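Uncharacterized protein (Trypanosoma brucei, PDB 2Q0X) is of unknown function but adopts an alpha/beta-hydrolase fold and is named as a component of the paraflagellar rod. Local coordinates at residues S50-S53 and F57-L60; V110-T115 and F123-N128; K181-P186 and G196-Q201; W205-C208 and D214-R217. One frame throughout, in Å; residues are numbered along the deposited sequence.

Contact 1. Residues S50-S53 and F57-L60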
loop_
_atom_site.group_PDB
_atom_site.type_symbol
_atom_site.label_atom_id
_atom_site.label_comp_id
_atom_site.label_asym_id
_atom_site.label_seq_id
_atom_site.Cartn_x
_atom_site.Cartn_y
_atom_site.Cartn_z
ATOM N N SER A 50 6.389 -2.574 -1.927
ATOM C CA SER A 50 6.012 -1.952 -0.670
ATOM C C SER A 50 7.110 -1.058 -0.146
ATOM O O SER A 50 8.248 -1.109 -0.624
ATOM C CB SER A 50 5.770 -3.071 0.369
ATOM O OG SER A 50 7.009 -3.716 0.773
ATOM N N LEU A 51 6.786 -0.262 0.866
ATOM C CA LEU A 51 7.809 0.381 1.665
ATOM C C LEU A 51 8.820 -0.679 2.073
ATOM O O LEU A 51 8.430 -1.809 2.386
ATOM C CB LEU A 51 7.217 1.013 2.932
ATOM C CG LEU A 51 6.307 2.235 2.816
ATOM C CD1 LEU A 51 5.859 2.686 4.219
ATOM C CD2 LEU A 51 6.968 3.367 1.982
ATOM N N LEU A 52 10.097 -0.314 2.055
ATOM C CA LEU A 52 11.209 -1.243 2.341
ATOM C C LEU A 52 11.165 -2.502 1.470
ATOM O O LEU A 52 11.454 -3.605 1.935
ATOM C CB LEU A 52 11.270 -1.624 3.841
ATOM C CG LEU A 52 11.709 -0.573 4.864
ATOM C CD1 LEU A 52 11.535 -1.162 6.299
ATOM C CD2 LEU A 52 13.131 -0.101 4.623
ATOM N N SER A 53 10.824 -2.318 0.196
ATOM C CA SER A 53 10.727 -3.432 -0.765
ATOM C C SER A 53 12.012 -4.250 -0.812
ATOM O O SER A 53 11.976 -5.472 -0.960
ATOM C CB SER A 53 10.441 -2.903 -2.176
ATOM O OG SER A 53 10.104 -3.974 -3.051
ATOM N N PHE A 57 17.743 -1.580 1.575
ATOM C CA PHE A 57 17.385 -0.198 1.896
ATOM C C PHE A 57 17.706 0.231 3.334
ATOM O O PHE A 57 17.976 1.409 3.581
ATOM C CB PHE A 57 15.880 0.016 1.677
ATOM C CG PHE A 57 15.465 0.140 0.247
ATOM C CD1 PHE A 57 16.357 -0.060 -0.809
ATOM C CD2 PHE A 57 14.142 0.444 -0.052
ATOM C CE1 PHE A 57 15.931 0.077 -2.131
ATOM C CE2 PHE A 57 13.720 0.575 -1.368
ATOM C CZ PHE A 57 14.613 0.397 -2.400
ATOM N N THR A 58 17.632 -0.708 4.284
ATOM C CA THR A 58 18.019 -0.418 5.663
ATOM C C THR A 58 19.517 -0.126 5.747
ATOM O O THR A 58 19.940 0.815 6.419
ATOM C CB THR A 58 17.594 -1.548 6.661
ATOM O OG1 THR A 58 18.190 -2.798 6.310
ATOM C CG2 THR A 58 16.082 -1.724 6.636
ATOM N N ASN A 59 20.303 -0.918 5.029
ATOM C CA ASN A 59 21.757 -0.740 4.969
ATOM C C ASN A 59 22.157 0.506 4.152
ATOM O O ASN A 59 23.011 1.277 4.578
ATOM C CB ASN A 59 22.414 -1.991 4.387
ATOM C CG ASN A 59 22.167 -3.218 5.222
ATOM O OD1 ASN A 59 22.668 -3.329 6.345
ATOM N ND2 ASN A 59 21.372 -4.152 4.692
ATOM N N LEU A 60 21.544 0.678 2.981
ATOM C CA LEU A 60 21.618 1.933 2.216
ATOM C C LEU A 60 21.394 3.185 3.073
ATOM O O LEU A 60 22.254 4.067 3.120
ATOM C CB LEU A 60 20.596 1.950 1.060
ATOM C CG LEU A 60 20.762 3.097 0.029
ATOM C CD1 LEU A 60 22.252 3.278 -0.390
ATOM C CD2 LEU A 60 19.925 2.893 -1.203
#
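Leu52 and Phe57 run past each other in opposite senses, so they meet side to side. The CD2 methyl of Leu52 lies 4.0 Å from Phe57 CB, at the root of the aromatic side chain. The same methyl touches Thr58, whose side chain crosses that of Leu52 at about a right angle and brings its CG2 to 3.9 Å from Leu52 CD2. In Thr58 the methyl is anti to the carbonyl carbon, which turns it to the leucine, while OG1 is hydrogen-bonded to Asp55 O beside the start of the helix. Farther out, the Phe57 ring slants against the backbone of the turn, with CD2 4.1 Å from Leu52 CA and 4.3 Å from Ser53 N. The turn itself is a type II beta turn from Ser50 to Ser53, and the positive phi of Leu52 (54°) belongs to its third position. Ser50 OG donates to Leu51 O within the turn, at 2.9 Å, meeting that oxygen from above the carbonyl plane. The turn lies in the loop between strand 40-44 and helix 57-64. Phe57 stands edge-to-face with Trp43 and Phe70, Leu52 and Thr58 both touch Val13 of strand 13-21, and Leu17 of the second subunit packs on Leu51 and Leu52.

Contact 2. Residues V110-T115 and F123-N128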
loop_
_atom_site.group_PDB
_atom_site.type_symbol
_atom_site.label_atom_id
_atom_site.label_comp_id
_atom_site.label_asym_id
_atom_site.label_seq_id
_atom_site.Cartn_x
_atom_site.Cartn_y
_atom_site.Cartn_z
ATOM N N VAL A 110 17.313 16.636 -4.285
ATOM C CA VAL A 110 16.656 15.351 -4.293
ATOM C C VAL A 110 17.335 14.515 -5.360
ATOM O O VAL A 110 17.422 14.926 -6.530
ATOM C CB VAL A 110 15.153 15.476 -4.595
ATOM C CG1 VAL A 110 14.512 14.068 -4.807
ATOM C CG2 VAL A 110 14.426 16.252 -3.481
ATOM N N ALA A 111 17.834 13.348 -4.926
ATOM C CA ALA A 111 18.236 12.277 -5.817
ATOM C C ALA A 111 17.029 11.345 -6.004
ATOM O O ALA A 111 16.583 10.691 -5.055
ATOM C CB ALA A 111 19.443 11.526 -5.228
ATOM N N LEU A 112 16.477 11.302 -7.216
ATOM C CA LEU A 112 15.332 10.430 -7.496
ATOM C C LEU A 112 15.803 9.015 -7.817
ATOM O O LEU A 112 16.627 8.825 -8.705
ATOM C CB LEU A 112 14.491 10.949 -8.668
ATOM C CG LEU A 112 13.198 11.731 -8.404
ATOM C CD1 LEU A 112 12.461 12.029 -9.729
ATOM C CD2 LEU A 112 12.291 10.991 -7.459
ATOM N N PHE A 113 15.238 8.037 -7.106
ATOM C CA PHE A 113 15.613 6.649 -7.203
ATOM C C PHE A 113 14.341 5.840 -7.514
ATOM O O PHE A 113 13.396 5.829 -6.737
ATOM C CB PHE A 113 16.262 6.257 -5.866
ATOM C CG PHE A 113 16.675 4.811 -5.739
ATOM C CD1 PHE A 113 16.790 4.251 -4.479
ATOM C CD2 PHE A 113 16.980 4.022 -6.849
ATOM C CE1 PHE A 113 17.160 2.917 -4.309
ATOM C CE2 PHE A 113 17.372 2.692 -6.696
ATOM C CZ PHE A 113 17.458 2.142 -5.423
ATOM N N ALA A 114 14.302 5.201 -8.677
ATOM C CA ALA A 114 13.156 4.369 -9.033
ATOM C C ALA A 114 13.611 2.981 -9.349
ATOM O O ALA A 114 14.652 2.790 -9.958
ATOM C CB ALA A 114 12.385 4.936 -10.212
ATOM N N THR A 115 12.817 2.013 -8.897
ATOM C CA THR A 115 12.962 0.629 -9.276
ATOM C C THR A 115 11.724 0.197 -10.033
ATOM O O THR A 115 10.645 0.765 -9.862
ATOM C CB THR A 115 13.125 -0.278 -8.032
ATOM O OG1 THR A 115 12.058 -0.025 -7.103
ATOM C CG2 THR A 115 14.492 -0.059 -7.380
ATOM N N PHE A 123 10.584 9.477 -15.679
ATOM C CA PHE A 123 10.740 10.117 -16.985
ATOM C C PHE A 123 9.693 11.204 -17.179
ATOM O O PHE A 123 10.006 12.306 -17.654
ATOM C CB PHE A 123 10.710 9.105 -18.142
ATOM C CG PHE A 123 11.946 8.237 -18.220
ATOM C CD1 PHE A 123 13.163 8.782 -18.604
ATOM C CD2 PHE A 123 11.896 6.882 -17.882
ATOM C CE1 PHE A 123 14.303 7.998 -18.673
ATOM C CE2 PHE A 123 13.035 6.095 -17.951
ATOM C CZ PHE A 123 14.237 6.651 -18.350
ATOM N N GLU A 124 8.463 10.889 -16.771
ATOM C CA GLU A 124 7.347 11.832 -16.761
ATOM C C GLU A 124 7.599 13.023 -15.831
ATOM O O GLU A 124 7.369 14.182 -16.208
ATOM C CB GLU A 124 6.080 11.083 -16.350
ATOM C CG GLU A 124 4.817 11.877 -16.431
ATOM C CD GLU A 124 4.490 12.345 -17.831
ATOM O OE1 GLU A 124 4.832 11.635 -18.822
ATOM O OE2 GLU A 124 3.875 13.429 -17.928
ATOM N N LEU A 125 8.090 12.736 -14.628
ATOM C CA LEU A 125 8.483 13.772 -13.670
ATOM C C LEU A 125 9.511 14.716 -14.259
ATOM O O LEU A 125 9.310 15.908 -14.255
ATOM C CB LEU A 125 9.070 13.176 -12.375
ATOM C CG LEU A 125 8.146 13.055 -11.157
ATOM C CD1 LEU A 125 8.861 12.379 -9.971
ATOM C CD2 LEU A 125 7.650 14.399 -10.768
ATOM N N LEU A 126 10.619 14.157 -14.730
ATOM C CA LEU A 126 11.758 14.929 -15.226
ATOM C C LEU A 126 11.437 15.867 -16.402
ATOM O O LEU A 126 12.089 16.893 -16.556
ATOM C CB LEU A 126 12.922 13.999 -15.591
ATOM C CG LEU A 126 13.883 13.705 -14.430
ATOM C CD1 LEU A 126 13.164 13.300 -13.192
ATOM C CD2 LEU A 126 14.827 12.621 -14.809
ATOM N N GLU A 127 10.426 15.537 -17.202
ATOM C CA GLU A 127 9.996 16.415 -18.265
ATOM C C GLU A 127 8.991 17.475 -17.804
ATOM O O GLU A 127 8.947 18.547 -18.390
ATOM C CB GLU A 127 9.486 15.631 -19.483
ATOM C CG GLU A 127 8.153 14.896 -19.338
ATOM C CD GLU A 127 7.607 14.381 -20.693
ATOM O OE1 GLU A 127 6.349 14.381 -20.894
ATOM O OE2 GLU A 127 8.442 13.980 -21.554
ATOM N N ASN A 128 8.222 17.204 -16.747
ATOM C CA ASN A 128 7.140 18.102 -16.317
ATOM C C ASN A 128 7.221 18.653 -14.877
ATOM O O ASN A 128 6.320 19.384 -14.458
ATOM C CB ASN A 128 5.787 17.387 -16.481
ATOM C CG ASN A 128 5.410 17.157 -17.943
ATOM O OD1 ASN A 128 5.431 18.080 -18.762
ATOM N ND2 ASN A 128 5.069 15.914 -18.274
#
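Helix 119-128 lies across one side of strand 110-115 with the backbones well separated, the closest CA pair, Leu112 and Leu126, being 9.6 Å apart. Side chains bridge that gap, and on the strand Leu112 alone does so. Its CB points at the helix and its CD1 methyl touches two leucines that are neighbours in sequence. Leu112 CD1 comes to 3.6 Å from CD1 of Leu125, a close methyl-methyl contact, with the two side chains crossing at about a right angle. On Leu126 the approach differs: that side chain slides past Leu112 in the opposite direction, and its CD1 stops 3.8 Å from Leu112 CD1. A single methyl thus serves both partners. Leu125 also leans on Val94 of helix 87-104, and Leu126 on Val138 of strand 135-143, which carries the packing on to a neighbouring helix and to the next strand of the same sheet. The three elements form a beta-alpha-beta unit, and by its place in the sheet this strand-turn-helix probably corresponds to the one that carries the nucleophile elbow in alpha/beta hydrolases. Between the two segments the chemistry is purely apolar: three buried leucines touch through methyl groups, so this contact contributes close fit and burial, without a directional bond.

Contact 3. Residues K181-P186 and G196-Q201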
loop_
_atom_site.group_PDB
_atom_site.type_symbol
_atom_site.label_atom_id
_atom_site.label_comp_id
_atom_site.label_asym_id
_atom_site.label_seq_id
_atom_site.Cartn_x
_atom_site.Cartn_y
_atom_site.Cartn_z
ATOM N N LYS A 181 -0.737 -12.142 -19.763
ATOM C CA LYS A 181 -0.167 -12.787 -20.950
ATOM C C LYS A 181 0.513 -11.757 -21.860
ATOM O O LYS A 181 1.380 -12.100 -22.656
ATOM C CB LYS A 181 -1.231 -13.640 -21.685
ATOM C CG LYS A 181 -1.836 -13.033 -22.949
ATOM C CD LYS A 181 -2.895 -13.940 -23.571
ATOM C CE LYS A 181 -4.237 -13.905 -22.824
ATOM N NZ LYS A 181 -4.475 -15.105 -21.952
ATOM N N HIS A 182 0.151 -10.489 -21.696
ATOM C CA HIS A 182 0.687 -9.407 -22.517
ATOM C C HIS A 182 1.815 -8.590 -21.874
ATOM O O HIS A 182 2.475 -7.821 -22.563
ATOM C CB HIS A 182 -0.462 -8.499 -22.969
ATOM C CG HIS A 182 -1.322 -9.120 -24.026
ATOM N ND1 HIS A 182 -2.617 -9.527 -23.792
ATOM C CD2 HIS A 182 -1.055 -9.437 -25.316
ATOM C CE1 HIS A 182 -3.120 -10.046 -24.898
ATOM N NE2 HIS A 182 -2.193 -10.003 -25.839
ATOM N N TYR A 183 2.044 -8.741 -20.573
ATOM C CA TYR A 183 3.207 -8.114 -19.926
ATOM C C TYR A 183 3.721 -9.032 -18.838
ATOM O O TYR A 183 2.994 -9.916 -18.409
ATOM C CB TYR A 183 2.851 -6.730 -19.348
ATOM C CG TYR A 183 4.037 -5.780 -19.263
ATOM C CD1 TYR A 183 4.696 -5.369 -20.406
ATOM C CD2 TYR A 183 4.500 -5.322 -18.041
ATOM C CE1 TYR A 183 5.775 -4.508 -20.341
ATOM C CE2 TYR A 183 5.575 -4.467 -17.956
ATOM C CZ TYR A 183 6.215 -4.058 -19.109
ATOM O OH TYR A 183 7.285 -3.201 -19.033
ATOM N N ASP A 184 4.966 -8.833 -18.403
ATOM C CA ASP A 184 5.588 -9.715 -17.400
ATOM C C ASP A 184 5.502 -9.191 -15.963
ATOM O O ASP A 184 4.955 -9.845 -15.094
ATOM C CB ASP A 184 7.048 -10.050 -17.767
ATOM C CG ASP A 184 7.847 -8.845 -18.229
ATOM O OD1 ASP A 184 7.332 -7.717 -18.163
ATOM O OD2 ASP A 184 8.996 -9.034 -18.669
ATOM N N ILE A 185 6.055 -8.009 -15.716
ATOM C CA ILE A 185 6.020 -7.400 -14.399
ATOM C C ILE A 185 4.558 -7.031 -14.098
ATOM O O ILE A 185 3.841 -6.621 -15.012
ATOM C CB ILE A 185 6.942 -6.155 -14.376
ATOM C CG1 ILE A 185 8.414 -6.590 -14.514
ATOM C CG2 ILE A 185 6.720 -5.319 -13.105
ATOM C CD1 ILE A 185 9.352 -5.450 -14.815
ATOM N N PRO A 186 4.098 -7.209 -12.838
ATOM C CA PRO A 186 2.723 -6.804 -12.520
ATOM C C PRO A 186 2.427 -5.319 -12.737
ATOM O O PRO A 186 3.164 -4.447 -12.263
ATOM C CB PRO A 186 2.566 -7.192 -11.049
ATOM C CG PRO A 186 3.604 -8.205 -10.797
ATOM C CD PRO A 186 4.760 -7.833 -11.678
ATOM N N GLY A 196 4.199 6.731 -22.052
ATOM C CA GLY A 196 5.474 6.807 -21.376
ATOM C C GLY A 196 6.275 5.537 -21.549
ATOM O O GLY A 196 6.062 4.803 -22.502
ATOM N N PHE A 197 7.172 5.263 -20.595
ATOM C CA PHE A 197 8.029 4.069 -20.635
ATOM C C PHE A 197 7.947 3.329 -19.307
ATOM O O PHE A 197 8.583 3.755 -18.330
ATOM C CB PHE A 197 9.479 4.455 -20.905
ATOM C CG PHE A 197 9.642 5.347 -22.069
ATOM C CD1 PHE A 197 9.755 4.822 -23.339
ATOM C CD2 PHE A 197 9.667 6.720 -21.900
ATOM C CE1 PHE A 197 9.895 5.656 -24.431
ATOM C CE2 PHE A 197 9.797 7.556 -22.983
ATOM C CZ PHE A 197 9.916 7.022 -24.258
ATOM N N PRO A 198 7.155 2.239 -19.260
ATOM C CA PRO A 198 6.947 1.517 -18.016
ATOM C C PRO A 198 8.222 1.163 -17.282
ATOM O O PRO A 198 8.311 1.434 -16.115
ATOM C CB PRO A 198 6.196 0.259 -18.469
ATOM C CG PRO A 198 5.431 0.716 -19.649
ATOM C CD PRO A 198 6.367 1.651 -20.363
ATOM N N THR A 199 9.217 0.622 -17.988
ATOM C CA THR A 199 10.471 0.176 -17.370
ATOM C C THR A 199 11.647 0.560 -18.254
ATOM O O THR A 199 11.474 1.116 -19.327
ATOM C CB THR A 199 10.476 -1.359 -17.189
ATOM O OG1 THR A 199 10.388 -1.992 -18.482
ATOM C CG2 THR A 199 9.287 -1.806 -16.288
ATOM N N LEU A 200 12.848 0.263 -17.778
ATOM C CA LEU A 200 14.062 0.446 -18.551
ATOM C C LEU A 200 14.138 -0.410 -19.815
ATOM O O LEU A 200 14.914 -0.094 -20.720
ATOM C CB LEU A 200 15.270 0.185 -17.677
ATOM C CG LEU A 200 15.509 1.237 -16.595
ATOM C CD1 LEU A 200 16.855 1.018 -15.976
ATOM C CD2 LEU A 200 15.408 2.636 -17.144
ATOM N N GLN A 201 13.365 -1.502 -19.891
ATOM C CA GLN A 201 13.247 -2.230 -21.159
ATOM C C GLN A 201 12.803 -1.289 -22.287
ATOM O O GLN A 201 13.444 -1.205 -23.335
ATOM C CB GLN A 201 12.275 -3.398 -21.039
ATOM C CG GLN A 201 12.306 -4.389 -22.207
ATOM C CD GLN A 201 13.519 -5.286 -22.185
ATOM O OE1 GLN A 201 14.104 -5.522 -21.124
ATOM N NE2 GLN A 201 13.910 -5.807 -23.364
#
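Tyr183 reaches across to Pro198 and Thr199 with its hydroxyl end. Its OH lies 3.7 Å from Pro198 CB, with the two side chains crossing obliquely. Thr199 comes from the opposite direction and sets OG1 3.4 Å and CG2 3.7 Å from Tyr183 OH. The threonine methyl has a second neighbour, Ile185: the two side chains reach toward each other tip to tip, Ile185 CD1 ending 3.9 Å from Thr199 CG2. With chi1 at 62° the Thr199 methyl is anti to the carbonyl carbon, where it meets both Tyr183 OH and Ile185 CD1.

A second shell holds these groups in place. Glu202 takes a hydrogen bond on each carboxylate oxygen, OE1 with Thr199 OG1 and OE2 with Tyr183 OH, tying the two hydroxyls together. Arg273 hydrogen-bonds Thr199 OG1 through NH1, and its NE forms a salt bridge with Asp184 OD2. The other oxygen, Asp184 OD1, stands 3.6 Å above the centre of the Tyr183 ring and accepts from Ile185 N at 2.8 Å (N-H...O 144°), which, with the Arg273 salt bridge, helps hold the carboxylate over the ring. Thr199 is also the N-cap of helix 200-209, its OG1 accepting a weak bond from Gln201 N.

Along the chain, the loop 181-186 follows helix 154-170 and precedes helix 189-193. Leu200 packs on Leu229 and Leu231 of strand 227-232, while Phe197 turns to helix 213-218. All of it belongs to the stretch between strands 135-143 and 227-232, where alpha/beta hydrolases commonly carry their cap.

Contact 4. Residues W205-C208 and D214-R217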
loop_
_atom_site.group_PDB
_atom_site.type_symbol
_atom_site.label_atom_id
_atom_site.label_comp_id
_atom_site.label_asym_id
_atom_site.label_seq_id
_atom_site.Cartn_x
_atom_site.Cartn_y
_atom_site.Cartn_z
ATOM N N TRP A 205 16.705 -0.223 -23.050
ATOM C CA TRP A 205 17.245 -1.448 -23.621
ATOM C C TRP A 205 16.801 -1.651 -25.061
ATOM O O TRP A 205 17.635 -1.735 -25.978
ATOM C CB TRP A 205 16.841 -2.658 -22.773
ATOM C CG TRP A 205 17.742 -3.832 -22.960
ATOM C CD1 TRP A 205 17.441 -4.991 -23.580
ATOM C CD2 TRP A 205 19.104 -3.941 -22.525
ATOM N NE1 TRP A 205 18.528 -5.832 -23.564
ATOM C CE2 TRP A 205 19.566 -5.208 -22.922
ATOM C CE3 TRP A 205 19.976 -3.088 -21.833
ATOM C CZ2 TRP A 205 20.866 -5.653 -22.651
ATOM C CZ3 TRP A 205 21.268 -3.524 -21.557
ATOM C CH2 TRP A 205 21.701 -4.800 -21.962
ATOM N N ASN A 206 15.487 -1.729 -25.249
ATOM C CA ASN A 206 14.912 -1.880 -26.587
ATOM C C ASN A 206 15.380 -0.829 -27.594
ATOM O O ASN A 206 15.939 -1.186 -28.626
ATOM C CB ASN A 206 13.373 -1.950 -26.499
ATOM C CG ASN A 206 12.881 -3.280 -25.945
ATOM O OD1 ASN A 206 13.662 -4.222 -25.747
ATOM N ND2 ASN A 206 11.575 -3.376 -25.714
ATOM N N PRO A 207 15.170 0.470 -27.308
ATOM C CA PRO A 207 15.623 1.467 -28.291
ATOM C C PRO A 207 17.127 1.495 -28.554
ATOM O O PRO A 207 17.533 1.791 -29.669
ATOM C CB PRO A 207 15.140 2.797 -27.700
ATOM C CG PRO A 207 14.848 2.504 -26.249
ATOM C CD PRO A 207 14.493 1.091 -26.155
ATOM N N CYS A 208 17.949 1.189 -27.550
ATOM C CA CYS A 208 19.399 1.182 -27.751
ATOM C C CYS A 208 19.829 0.017 -28.636
ATOM O O CYS A 208 20.583 0.205 -29.565
ATOM C CB CYS A 208 20.163 1.107 -26.428
ATOM S SG CYS A 208 20.372 2.660 -25.564
ATOM N N ASP A 214 15.422 8.348 -31.817
ATOM C CA ASP A 214 14.351 9.296 -31.516
ATOM C C ASP A 214 13.631 8.977 -30.193
ATOM O O ASP A 214 13.298 9.890 -29.441
ATOM C CB ASP A 214 13.353 9.429 -32.683
ATOM C CG ASP A 214 12.649 8.123 -33.034
ATOM O OD1 ASP A 214 11.523 8.210 -33.574
ATOM O OD2 ASP A 214 13.203 7.024 -32.796
ATOM N N VAL A 215 13.414 7.694 -29.898
ATOM C CA VAL A 215 12.749 7.303 -28.661
ATOM C C VAL A 215 13.563 7.739 -27.443
ATOM O O VAL A 215 12.997 8.183 -26.448
ATOM C CB VAL A 215 12.497 5.776 -28.580
ATOM C CG1 VAL A 215 11.896 5.416 -27.242
ATOM C CG2 VAL A 215 11.585 5.327 -29.712
ATOM N N LEU A 216 14.887 7.632 -27.541
ATOM C CA LEU A 216 15.761 7.983 -26.435
ATOM C C LEU A 216 15.651 9.455 -26.028
ATOM O O LEU A 216 15.849 9.782 -24.862
ATOM C CB LEU A 216 17.213 7.627 -26.752
ATOM C CG LEU A 216 17.591 6.151 -26.915
ATOM C CD1 LEU A 216 19.097 6.090 -27.163
ATOM C CD2 LEU A 216 17.172 5.281 -25.689
ATOM N N ARG A 217 15.312 10.331 -26.975
ATOM C CA ARG A 217 15.146 11.758 -26.677
ATOM C C ARG A 217 14.017 11.967 -25.703
ATOM O O ARG A 217 14.070 12.871 -24.889
ATOM C CB ARG A 217 14.837 12.585 -27.943
ATOM C CG ARG A 217 15.899 12.560 -29.001
ATOM C CD ARG A 217 17.257 13.082 -28.482
ATOM N NE ARG A 217 18.194 13.237 -29.604
ATOM C CZ ARG A 217 19.480 13.570 -29.492
ATOM N NH1 ARG A 217 20.037 13.847 -28.324
ATOM N NH2 ARG A 217 20.197 13.655 -30.588
#
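Val215 and Leu216, the two residues that meet Pro207 and Cys208, sit within a helical turn closed by the backbone bond from Arg217 N to Asp214 O, 3.2 Å long. That turn is only weakly bonded; Val215 N makes a weak, bent bond to Asp214 OD2, and Asp214 OD1 a salt bridge with Arg218. Against this turn lies helix 200-209, whose backbone is kinked at Pro207, a residue with no N-H to give to the turn before. The two backbones come close here, 6.5 Å between the CA atoms of Pro207 and Val215.

The proline ring is the centre of the packing. Its CG lies 3.7 Å from CD2 of Leu216, which slants across it, and its CB lies 4.1 Å from Val215 CB. With CG anti to the carbonyl carbon (chi1 -66°), Leu216 swings both methyls toward helix 200-209; both lie near the sulfur of Cys208, CD1 at 4.0 Å from SG, while CD2 also meets the proline. Val215 also touches Phe197, and helix 241-254 also borders the contact, with Val247 on Cys208 and His254 on Leu216.

The arrangement is a close apolar helix-to-helix contact between successive short helices joined by a short link. Both helices belong to the insertion between strands 135-143 and 227-232, a usual site for extra helices in the alpha/beta-hydrolase fold.

Contact 2 lies nearest the centre of the molecule and is wholly buried, a leucine cluster between sheet and helix. Contacts 3 and 4 are also buried but belong to the helical insertion; they are continuous through the backbone of helix 200-209 and also touch where Phe197 meets Val215. Contact 1 sits at the other end, on the opposite side of the chain's centre from contact 4, partly buried and beside the second subunit. It meets contact 2 where Phe57 and Leu60 pack on Phe113, and contact 2 reaches contact 3 where Phe123 touches Leu200. Contacts 1, 2 and 4 are held by apolar packing; contact 3 differs in the charged second shell that steadies its hydroxyls.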